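Local coordinates for Dye type peroxidase A (Streptomyces lividans 1326, PDB 5MJH), which probably uses its heme iron and hydrogen peroxide to oxidise dyes and related substrates, as a dye-decolourising (DyP-type) peroxidase, at residues R29-A34 with V128-D133; R224-L229 with I350-S355. All coordinates share one frame; numbering follows the deposited sequence.

Interaction 1: R29-A34 with V128-D133; sequences RGHLVA and VQIGAD
I130 lies beside the ring of H31, its CG2 at the ring edge and near the imidazole plane. H31 also reaches back along its own strand, placing CE1 3.3 Å above one face of the R29 guanidinium, toward the rim. These residues belong to the antiparallel pairing of the first and third strands in the ferredoxin-like N-terminal half of a DyP-type peroxidase. R29 starts out with CG opposite its backbone N (chi1 176°) and then turns at chi2 (50°) and chi3, and its guanidinium ends on the side away from 128-133, where NH1 bonds to the backbone oxygen of G161. H31 ND1 bonds N160; both polar ends are thus held by the neighbouring strand 153-162.

Six backbone hydrogen bonds join the strands, two each at R29 with A132, H31 with I130 and V33 with V128. The straightest runs from V128 N to V33 O and is 2.8 Å long. Between these pairs, G30 faces G131 with their CA atoms 4.3 Å apart, and two CA-H...O contacts add to the seam there: G131 CA lies 3.1 Å from R29 O, and G30 CA lies 3.3 Å from I130 O.

Helix 135-149 packs on the face bearing R29, H31 and V128: A138 meets both R29 and H31, and I145 reaches V128. On the other face L32 and Q129 run side by side in the same direction, CD2 of L32 against CG of Q129 at 3.7 Å, with V323 of strand 316-326 touching both. At the far end of the seam V33 holds CG1 between its backbone N and carbonyl carbon (chi1 58°), which brings that methyl to 3.6 Å from CB of V128.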
ATOM      1  N   ARG A  29      -5.098   0.625   5.301  1.00  6.75           N
ATOM      2  CA  ARG A  29      -4.386   1.546   4.466  1.00  7.02           C
ATOM      3  C   ARG A  29      -4.392   2.943   5.085  1.00  6.88           C
ATOM      4  O   ARG A  29      -5.445   3.416   5.526  1.00  7.07           O
ATOM      5  CB  ARG A  29      -5.088   1.608   3.137  1.00  7.52           C
ATOM      6  CG  ARG A  29      -4.570   2.579   2.105  1.00  8.04           C
ATOM      7  CD  ARG A  29      -3.095   2.459   1.919  1.00  9.20           C
ATOM      8  NE  ARG A  29      -2.678   2.752   0.575  1.00 10.75           N
ATOM      9  CZ  ARG A  29      -1.417   2.620   0.161  1.00 10.91           C
ATOM     10  NH1 ARG A  29      -0.451   2.286   0.996  1.00 10.82           N
ATOM     11  NH2 ARG A  29      -1.109   2.882  -1.089  1.00 11.38           N
ATOM     12  N   GLY A  30      -3.230   3.574   5.111  1.00  6.59           N
ATOM     13  CA  GLY A  30      -3.044   4.948   5.543  1.00  6.43           C
ATOM     14  C   GLY A  30      -2.267   5.873   4.610  1.00  6.24           C
ATOM     15  O   GLY A  30      -1.390   5.448   3.895  1.00  6.95           O
ATOM     16  N   HIS A  31      -2.657   7.138   4.612  1.00  6.09           N
ATOM     17  CA  HIS A  31      -1.842   8.204   3.976  1.00  6.00           C
ATOM     18  C   HIS A  31      -1.753   9.302   5.017  1.00  6.14           C
ATOM     19  O   HIS A  31      -2.780   9.764   5.422  1.00  6.56           O
ATOM     20  CB  HIS A  31      -2.492   8.754   2.725  1.00  6.16           C
ATOM     21  CG  HIS A  31      -2.799   7.749   1.662  1.00  6.77           C
ATOM     22  ND1 HIS A  31      -1.820   7.008   0.999  1.00  6.61           N
ATOM     23  CD2 HIS A  31      -3.982   7.318   1.173  1.00  7.00           C
ATOM     24  CE1 HIS A  31      -2.409   6.198   0.134  1.00  7.27           C
ATOM     25  NE2 HIS A  31      -3.711   6.405   0.184  1.00  7.33           N
ATOM     26  N   LEU A  32      -0.556   9.735   5.361  1.00  6.90           N
ATOM     27  CA  LEU A  32      -0.288  10.890   6.204  1.00  7.33           C
ATOM     28  C   LEU A  32       0.265  11.944   5.265  1.00  7.75           C
ATOM     29  O   LEU A  32       1.169  11.665   4.447  1.00  7.83           O
ATOM     30  CB  LEU A  32       0.752  10.577   7.287  1.00  7.76           C
ATOM     31  CG  LEU A  32       0.541   9.325   8.136  1.00  8.25           C
ATOM     32  CD1 LEU A  32       1.549   9.212   9.275  1.00  8.51           C
ATOM     33  CD2 LEU A  32      -0.874   9.349   8.722  1.00  8.41           C
ATOM     34  N   VAL A  33      -0.266  13.155   5.369  1.00  8.26           N
ATOM     35  CA  VAL A  33       0.185  14.234   4.530  1.00  9.04           C
ATOM     36  C   VAL A  33       0.339  15.521   5.352  1.00  9.88           C
ATOM     37  O   VAL A  33      -0.477  15.818   6.220  1.00 12.10           O
ATOM     38  CB  VAL A  33      -0.734  14.366   3.277  1.00  9.27           C
ATOM     39  CG1 VAL A  33      -2.192  14.596   3.659  1.00  9.88           C
ATOM     40  CG2 VAL A  33      -0.232  15.439   2.308  1.00  8.94           C
ATOM     41  N   ALA A  34       1.408  16.264   5.075  1.00  9.33           N
ATOM     42  CA  ALA A  34       1.579  17.610   5.643  1.00 10.17           C
ATOM     43  C   ALA A  34       1.507  18.627   4.518  1.00 10.08           C
ATOM     44  O   ALA A  34       1.922  18.345   3.418  1.00 11.34           O
ATOM     45  CB  ALA A  34       2.881  17.724   6.403  1.00 10.20           C
ATOM     46  N   VAL A 128      -2.769  16.070   7.729  1.00  8.70           N
ATOM     47  CA  VAL A 128      -3.968  15.299   7.502  1.00  8.79           C
ATOM     48  C   VAL A 128      -3.641  13.804   7.524  1.00  8.88           C
ATOM     49  O   VAL A 128      -2.646  13.319   6.903  1.00  9.08           O
ATOM     50  CB  VAL A 128      -4.642  15.632   6.117  1.00  9.22           C
ATOM     51  CG1 VAL A 128      -5.996  14.991   6.018  1.00  9.87           C
ATOM     52  CG2 VAL A 128      -4.720  17.145   5.914  1.00  9.83           C
ATOM     53  N   GLN A 129      -4.476  13.059   8.254  1.00  8.28           N
ATOM     54  CA  GLN A 129      -4.320  11.610   8.370  1.00  8.59           C
ATOM     55  C   GLN A 129      -5.530  10.975   7.694  1.00  8.22           C
ATOM     56  O   GLN A 129      -6.667  11.187   8.092  1.00  7.97           O
ATOM     57  CB  GLN A 129      -4.245  11.158   9.841  1.00  9.11           C
ATOM     58  CG  GLN A 129      -4.279   9.649  10.022  1.00  9.74           C
ATOM     59  CD  GLN A 129      -4.347   9.240  11.493  1.00 10.21           C
ATOM     60  OE1 GLN A 129      -5.360   9.518  12.180  1.00 10.32           O
ATOM     61  NE2 GLN A 129      -3.299   8.621  11.994  1.00  9.86           N
ATOM     62  N   ILE A 130      -5.302  10.144   6.690  1.00  7.50           N
ATOM     63  CA  ILE A 130      -6.342   9.458   5.995  1.00  7.93           C
ATOM     64  C   ILE A 130      -6.140   7.983   6.203  1.00  7.40           C
ATOM     65  O   ILE A 130      -5.026   7.529   6.120  1.00  7.99           O
ATOM     66  CB  ILE A 130      -6.257   9.804   4.502  1.00  8.85           C
ATOM     67  CG1 ILE A 130      -6.708  11.244   4.343  1.00  9.66           C
ATOM     68  CG2 ILE A 130      -7.160   8.916   3.673  1.00  9.29           C
ATOM     69  CD1 ILE A 130      -6.385  11.796   3.003  1.00 10.24           C
ATOM     70  N   GLY A 131      -7.190   7.241   6.533  1.00  6.53           N
ATOM     71  CA  GLY A 131      -7.084   5.772   6.635  1.00  6.39           C
ATOM     72  C   GLY A 131      -8.368   5.131   6.225  1.00  6.44           C
ATOM     73  O   GLY A 131      -9.455   5.713   6.361  1.00  6.57           O
ATOM     74  N   ALA A 132      -8.268   3.937   5.712  1.00  6.06           N
ATOM     75  CA  ALA A 132      -9.402   3.167   5.267  1.00  5.89           C
ATOM     76  C   ALA A 132      -9.002   1.721   5.065  1.00  6.22           C
ATOM     77  O   ALA A 132      -7.834   1.397   5.020  1.00  6.53           O
ATOM     78  CB  ALA A 132      -9.953   3.717   3.961  1.00  5.80           C
ATOM     79  N   ASP A 133      -9.996   0.840   4.962  1.00  6.50           N
ATOM     80  CA  ASP A 133      -9.730  -0.559   4.701  1.00  6.63           C
ATOM     81  C   ASP A 133      -9.759  -0.906   3.218  1.00  6.66           C
ATOM     82  O   ASP A 133      -9.526  -2.035   2.878  1.00  7.10           O
ATOM     83  CB  ASP A 133     -10.731  -1.402   5.481  1.00  6.90           C
ATOM     84  CG  ASP A 133     -10.450  -1.401   6.975  1.00  7.16           C
ATOM     85  OD1 ASP A 133      -9.249  -1.446   7.349  1.00  7.16           O
ATOM     86  OD2 ASP A 133     -11.427  -1.449   7.772  1.00  6.90           O
TER

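Interaction 2: R224-L229 with I350-S355; sequences RRIRML and IRHEAS. With HEM (protoporphyrin IX containing Fe), chain C.
E353 OE2 collects R227 and R351 into one salt-bridge network. R227 NE donates to it across the strands at 2.8 Å, on the syn side but tilted 29° out of the carboxylate plane, with NH2 adding a weak bond; R351 grips the same oxygen side-on through NE and NH2, its NE coming from the anti side, and one oxygen thereby serves both arginines. The shared anion probably offsets the closeness of the two guanidiniums, whose planes stand steeply to each other. OE1 of E353 accepts from a water that also takes the N-H of R225 NE, while the end of R225 forms salt bridges with D308 and D317.

On the opposite face R224 bends at chi2 (-76°) and chi3 (-72°) to send NE to H352 ND1 at 3.1 Å; ND1 lies in the guanidinium plane, while NE sits somewhat out of the imidazole plane. NH1 reaches S355 OG at 2.9 Å, and NH2 makes a salt bridge with D115. A leucine in place of R224 would probably leave D115 without its charged mate and the H352 imidazole freer to turn.

The backbones form a classic beta bulge, E353 and A354 both facing R225: R225 O takes a nearly straight bond from E353 N at 2.7 Å and a weak one from A354 N. Beyond it, I226 lays CD1 over the face of the H352 ring, 3.9 Å from the centroid, and sets CG2 3.6 Å from CB of I350. This apolar face borders the heme: I350 CG2 lies 3.6 Å from the vinyl carbon CBB, and M228 CE 3.7 Å from the methyl CMB.

Strand 316-326 flanks 219-228 on the side away from 350-360, which is itself bordered by strand 83-89; helix 333-343 packs on the heme-side face, with F333 on R224 and Q337 on H352.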
ATOM      1  N   ARG A 224       6.215   9.838  13.948  1.00  7.44           N
ATOM      2  CA  ARG A 224       7.626   9.541  13.732  1.00  7.95           C
ATOM      3  C   ARG A 224       7.737   8.474  12.628  1.00  7.39           C
ATOM      4  O   ARG A 224       7.157   7.371  12.732  1.00  7.57           O
ATOM      5  CB  ARG A 224       8.274   9.011  15.008  1.00  8.10           C
ATOM      6  CG  ARG A 224       8.024   9.953  16.199  1.00  8.31           C
ATOM      7  CD  ARG A 224       8.903  11.202  16.167  1.00  8.59           C
ATOM      8  NE  ARG A 224      10.300  10.898  16.489  1.00  8.95           N
ATOM      9  CZ  ARG A 224      11.243  11.765  16.847  1.00  9.00           C
ATOM     10  NH1 ARG A 224      10.980  13.072  16.919  1.00  9.12           N
ATOM     11  NH2 ARG A 224      12.478  11.322  17.124  1.00  9.16           N
ATOM     12  N   ARG A 225       8.441   8.825  11.551  1.00  7.21           N
ATOM     13  CA  ARG A 225       8.787   7.835  10.559  1.00  7.03           C
ATOM     14  C   ARG A 225      10.009   7.096  11.089  1.00  6.91           C
ATOM     15  O   ARG A 225      11.116   7.636  11.063  1.00  6.59           O
ATOM     16  CB  ARG A 225       9.057   8.489   9.229  1.00  7.01           C
ATOM     17  CG  ARG A 225       9.433   7.491   8.126  1.00  7.02           C
ATOM     18  CD  ARG A 225       9.909   8.228   6.896  1.00  7.59           C
ATOM     19  NE  ARG A 225      10.257   7.364   5.757  1.00  7.96           N
ATOM     20  CZ  ARG A 225       9.360   6.888   4.888  1.00  8.83           C
ATOM     21  NH1 ARG A 225       8.062   7.129   5.045  1.00  9.27           N
ATOM     22  NH2 ARG A 225       9.778   6.097   3.873  1.00  9.49           N
ATOM     23  N   ILE A 226       9.809   5.848  11.520  1.00  6.61           N
ATOM     24  CA  ILE A 226      10.856   5.100  12.155  1.00  7.02           C
ATOM     25  C   ILE A 226      11.207   3.963  11.231  1.00  6.57           C
ATOM     26  O   ILE A 226      10.422   3.023  11.089  1.00  6.53           O
ATOM     27  CB  ILE A 226      10.440   4.538  13.528  1.00  7.52           C
ATOM     28  CG1 ILE A 226       9.816   5.622  14.403  1.00  8.11           C
ATOM     29  CG2 ILE A 226      11.668   3.997  14.211  1.00  7.69           C
ATOM     30  CD1 ILE A 226       9.396   5.127  15.762  1.00  7.97           C
ATOM     31  N   ARG A 227      12.387   4.018  10.616  1.00  6.63           N
ATOM     32  CA  ARG A 227      12.880   2.918   9.795  1.00  6.90           C
ATOM     33  C   ARG A 227      13.297   1.767  10.648  1.00  6.65           C
ATOM     34  O   ARG A 227      13.930   1.971  11.674  1.00  6.48           O
ATOM     35  CB  ARG A 227      14.057   3.388   8.927  1.00  7.50           C
ATOM     36  CG  ARG A 227      14.560   2.304   7.965  1.00  8.07           C
ATOM     37  CD  ARG A 227      15.304   2.850   6.776  1.00  8.78           C
ATOM     38  NE  ARG A 227      16.544   3.463   7.231  1.00  9.67           N
ATOM     39  CZ  ARG A 227      17.678   2.819   7.411  1.00 11.00           C
ATOM     40  NH1 ARG A 227      17.714   1.542   7.231  1.00 11.48           N
ATOM     41  NH2 ARG A 227      18.764   3.475   7.802  1.00 12.50           N
ATOM     42  N   MET A 228      12.936   0.556  10.248  1.00  6.96           N
ATOM     43  CA  MET A 228      13.316  -0.622  10.998  1.00  7.26           C
ATOM     44  C   MET A 228      14.559  -1.161  10.310  1.00  7.28           C
ATOM     45  O   MET A 228      14.537  -1.357   9.121  1.00  6.86           O
ATOM     46  CB  MET A 228      12.189  -1.658  11.015  1.00  7.20           C
ATOM     47  CG  MET A 228      11.066  -1.338  11.938  1.00  7.40           C
ATOM     48  SD  MET A 228       9.736  -2.418  11.540  1.00  7.52           S
ATOM     49  CE  MET A 228       8.830  -2.450  13.099  1.00  7.96           C
ATOM     50  N   LEU A 229      15.638  -1.333  11.045  1.00  8.18           N
ATOM     51  CA  LEU A 229      16.894  -1.820  10.470  1.00  8.27           C
ATOM     52  C   LEU A 229      16.740  -3.336  10.325  1.00  8.27           C
ATOM     53  O   LEU A 229      17.395  -4.116  11.008  1.00  7.71           O
ATOM     54  CB  LEU A 229      18.099  -1.405  11.335  1.00  9.03           C
ATOM     55  CG  LEU A 229      18.410   0.115  11.295  1.00 10.06           C
ATOM     56  CD1 LEU A 229      17.305   1.112  11.620  1.00 11.38           C
ATOM     57  CD2 LEU A 229      19.619   0.388  12.185  1.00 10.23           C
ATOM     58  N   ILE A 350      16.433   0.542  15.096  1.00  7.61           N
ATOM     59  CA  ILE A 350      15.556   1.521  14.486  1.00  7.61           C
ATOM     60  C   ILE A 350      16.272   2.822  14.221  1.00  8.43           C
ATOM     61  O   ILE A 350      17.258   3.166  14.851  1.00  8.39           O
ATOM     62  CB  ILE A 350      14.310   1.782  15.336  1.00  7.26           C
ATOM     63  CG1 ILE A 350      14.618   2.353  16.735  1.00  6.97           C
ATOM     64  CG2 ILE A 350      13.466   0.523  15.469  1.00  7.15           C
ATOM     65  CD1 ILE A 350      13.353   2.912  17.437  1.00  7.60           C
ATOM     66  N   ARG A 351      15.730   3.600  13.305  1.00  9.16           N
ATOM     67  CA  ARG A 351      16.179   4.979  13.203  1.00  8.99           C
ATOM     68  C   ARG A 351      15.012   5.894  12.943  1.00  8.31           C
ATOM     69  O   ARG A 351      14.278   5.742  11.959  1.00  7.29           O
ATOM     70  CB  ARG A 351      17.169   5.193  12.088  1.00 10.50           C
ATOM     71  CG  ARG A 351      18.017   6.404  12.359  1.00 11.71           C
ATOM     72  CD  ARG A 351      19.259   6.422  11.511  1.00 12.54           C
ATOM     73  NE  ARG A 351      18.985   6.824  10.131  1.00 12.91           N
ATOM     74  CZ  ARG A 351      19.889   7.330   9.305  1.00 13.39           C
ATOM     75  NH1 ARG A 351      21.153   7.505   9.684  1.00 12.30           N
ATOM     76  NH2 ARG A 351      19.504   7.683   8.092  1.00 14.62           N
ATOM     77  N   HIS A 352      14.903   6.896  13.772  1.00  8.68           N
ATOM     78  CA  HIS A 352      13.894   7.920  13.556  1.00  8.66           C
ATOM     79  C   HIS A 352      14.293   8.889  12.450  1.00  9.49           C
ATOM     80  O   HIS A 352      15.288   9.588  12.595  1.00  9.55           O
ATOM     81  CB  HIS A 352      13.621   8.717  14.826  1.00  8.87           C
ATOM     82  CG  HIS A 352      13.009   7.921  15.931  1.00  8.72           C
ATOM     83  ND1 HIS A 352      11.788   8.210  16.461  1.00  8.34           N
ATOM     84  CD2 HIS A 352      13.451   6.819  16.590  1.00  8.73           C
ATOM     85  CE1 HIS A 352      11.518   7.375  17.449  1.00  8.78           C
ATOM     86  NE2 HIS A 352      12.504   6.503  17.535  1.00  8.84           N
ATOM     87  N   GLU A 353      13.533   8.915  11.353  1.00  9.52           N
ATOM     88  CA  GLU A 353      13.941   9.630  10.127  1.00  9.78           C
ATOM     89  C   GLU A 353      13.025  10.776   9.721  1.00  9.20           C
ATOM     90  O   GLU A 353      13.309  11.500   8.741  1.00  9.73           O
ATOM     91  CB  GLU A 353      14.150   8.632   8.976  1.00 10.03           C
ATOM     92  CG  GLU A 353      15.433   7.814   9.199  1.00 10.32           C
ATOM     93  CD  GLU A 353      15.722   6.798   8.137  1.00 10.42           C
ATOM     94  OE1 GLU A 353      14.970   6.669   7.150  1.00 10.36           O
ATOM     95  OE2 GLU A 353      16.750   6.082   8.272  1.00 10.77           O
ATOM     96  N   ALA A 354      11.927  10.961  10.441  1.00  8.24           N
ATOM     97  CA  ALA A 354      11.058  12.128  10.207  1.00  8.60           C
ATOM     98  C   ALA A 354      10.199  12.287  11.431  1.00  8.37           C
ATOM     99  O   ALA A 354       9.999  11.300  12.154  1.00  8.25           O
ATOM    100  CB  ALA A 354      10.217  11.922   8.947  1.00  8.74           C
ATOM    101  N   SER A 355       9.669  13.486  11.661  1.00  9.52           N
ATOM    102  CA  SER A 355       8.900  13.744  12.838  1.00  9.42           C
ATOM    103  C   SER A 355       7.884  14.819  12.570  1.00  9.34           C
ATOM    104  O   SER A 355       8.088  15.660  11.747  1.00 10.00           O
ATOM    105  CB  SER A 355       9.816  14.243  13.937  1.00  9.97           C
ATOM    106  OG  SER A 355       9.118  14.484  15.151  1.00  9.92           O
TER
HETATM  107  CHA HEM C1401       4.764  -1.107  23.369  1.00  8.22           C
HETATM  108  CHB HEM C1401       7.203  -1.994  19.253  1.00  7.51           C
HETATM  109  CHC HEM C1401       8.461   2.703  19.009  1.00  7.57           C
HETATM  110  CHD HEM C1401       5.967   3.541  23.088  1.00  8.00           C
HETATM  111  C1A HEM C1401       5.317  -1.730  22.277  1.00  8.01           C
HETATM  112  C2A HEM C1401       5.222  -3.129  22.021  1.00  7.64           C
HETATM  113  C3A HEM C1401       5.913  -3.341  20.870  1.00  7.69           C
HETATM  114  C4A HEM C1401       6.444  -2.109  20.419  1.00  7.63           C
HETATM  115  CMA HEM C1401       6.128  -4.682  20.186  1.00  7.18           C
HETATM  116  CAA HEM C1401       4.541  -4.154  22.919  1.00  7.74           C
HETATM  117  CBA HEM C1401       3.086  -4.500  22.633  1.00  7.47           C
HETATM  118  CGA HEM C1401       2.177  -3.336  22.949  1.00  7.97           C
HETATM  119  O1A HEM C1401       1.789  -3.118  24.108  1.00  7.79           O
HETATM  120  O2A HEM C1401       1.869  -2.617  21.994  1.00  8.29           O
HETATM  121  C1B HEM C1401       7.757  -0.780  18.825  1.00  7.54           C
HETATM  122  C2B HEM C1401       8.504  -0.622  17.617  1.00  7.99           C
HETATM  123  C3B HEM C1401       8.890   0.684  17.535  1.00  7.78           C
HETATM  124  C4B HEM C1401       8.302   1.351  18.736  1.00  7.64           C
HETATM  125  CMB HEM C1401       8.853  -1.746  16.689  1.00  8.36           C
HETATM  126  CAB HEM C1401       9.622   1.409  16.493  1.00  8.14           C
HETATM  127  CBB HEM C1401       9.851   0.924  15.265  1.00  8.78           C
HETATM  128  C1C HEM C1401       7.919   3.356  20.130  1.00  7.87           C
HETATM  129  C2C HEM C1401       8.086   4.726  20.459  1.00  7.82           C
HETATM  130  C3C HEM C1401       7.381   4.968  21.647  1.00  8.33           C
HETATM  131  C4C HEM C1401       6.734   3.715  21.977  1.00  7.96           C
HETATM  132  CMC HEM C1401       8.926   5.683  19.622  1.00  8.05           C
HETATM  133  CAC HEM C1401       7.221   6.220  22.466  1.00  7.99           C
HETATM  134  CBC HEM C1401       8.081   7.226  22.452  1.00  8.97           C
HETATM  135  C1D HEM C1401       5.403   2.341  23.439  1.00  8.11           C
HETATM  136  C2D HEM C1401       4.538   2.224  24.632  1.00  8.27           C
HETATM  137  C3D HEM C1401       4.209   0.907  24.707  1.00  8.25           C
HETATM  138  C4D HEM C1401       4.907   0.258  23.568  1.00  8.08           C
HETATM  139  CMD HEM C1401       4.044   3.298  25.590  1.00  7.91           C
HETATM  140  CAD HEM C1401       3.309   0.234  25.725  1.00  8.37           C
HETATM  141  CBD HEM C1401       3.979   0.026  27.075  1.00  8.64           C
HETATM  142  CGD HEM C1401       3.053  -0.614  28.075  1.00  8.51           C
HETATM  143  O1D HEM C1401       2.998  -1.907  28.167  1.00  9.49           O
HETATM  144  O2D HEM C1401       2.402   0.212  28.796  1.00  9.24           O
HETATM  145  NA  HEM C1401       6.088  -1.130  21.310  1.00  7.92           N
HETATM  146  NB  HEM C1401       7.618   0.391  19.430  1.00  7.50           N
HETATM  147  NC  HEM C1401       7.167   2.737  21.102  1.00  8.15           N
HETATM  148  ND  HEM C1401       5.667   1.132  22.877  1.00  8.41           N
HETATM  149 FE   HEM C1401       6.622   0.767  21.226  1.00  7.76          FE
HETATM  150  O   HOH W   1      12.680   5.515   6.186  1.00  8.86           O

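How the interactions relate
From the N terminus, strand 29-37 leads into a long excursion that includes helix 43-61 and strand 83-89; the chain then returns through strand 126-132, and interaction 1 closes that loop. Interaction 2 opens only later, at strand 219-228, and closes with strand 350-360 after the chain has laid down 300-310 and 316-326. The two loops follow in series, neither nesting nor crossing. Their centres lie about 18 Å apart within one antiparallel sheet, one in each ferredoxin-like half. Strand 83-89, from the first loop, pairs with both 126-132 and 350-360, joining the halves; only interaction 2 borders the heme.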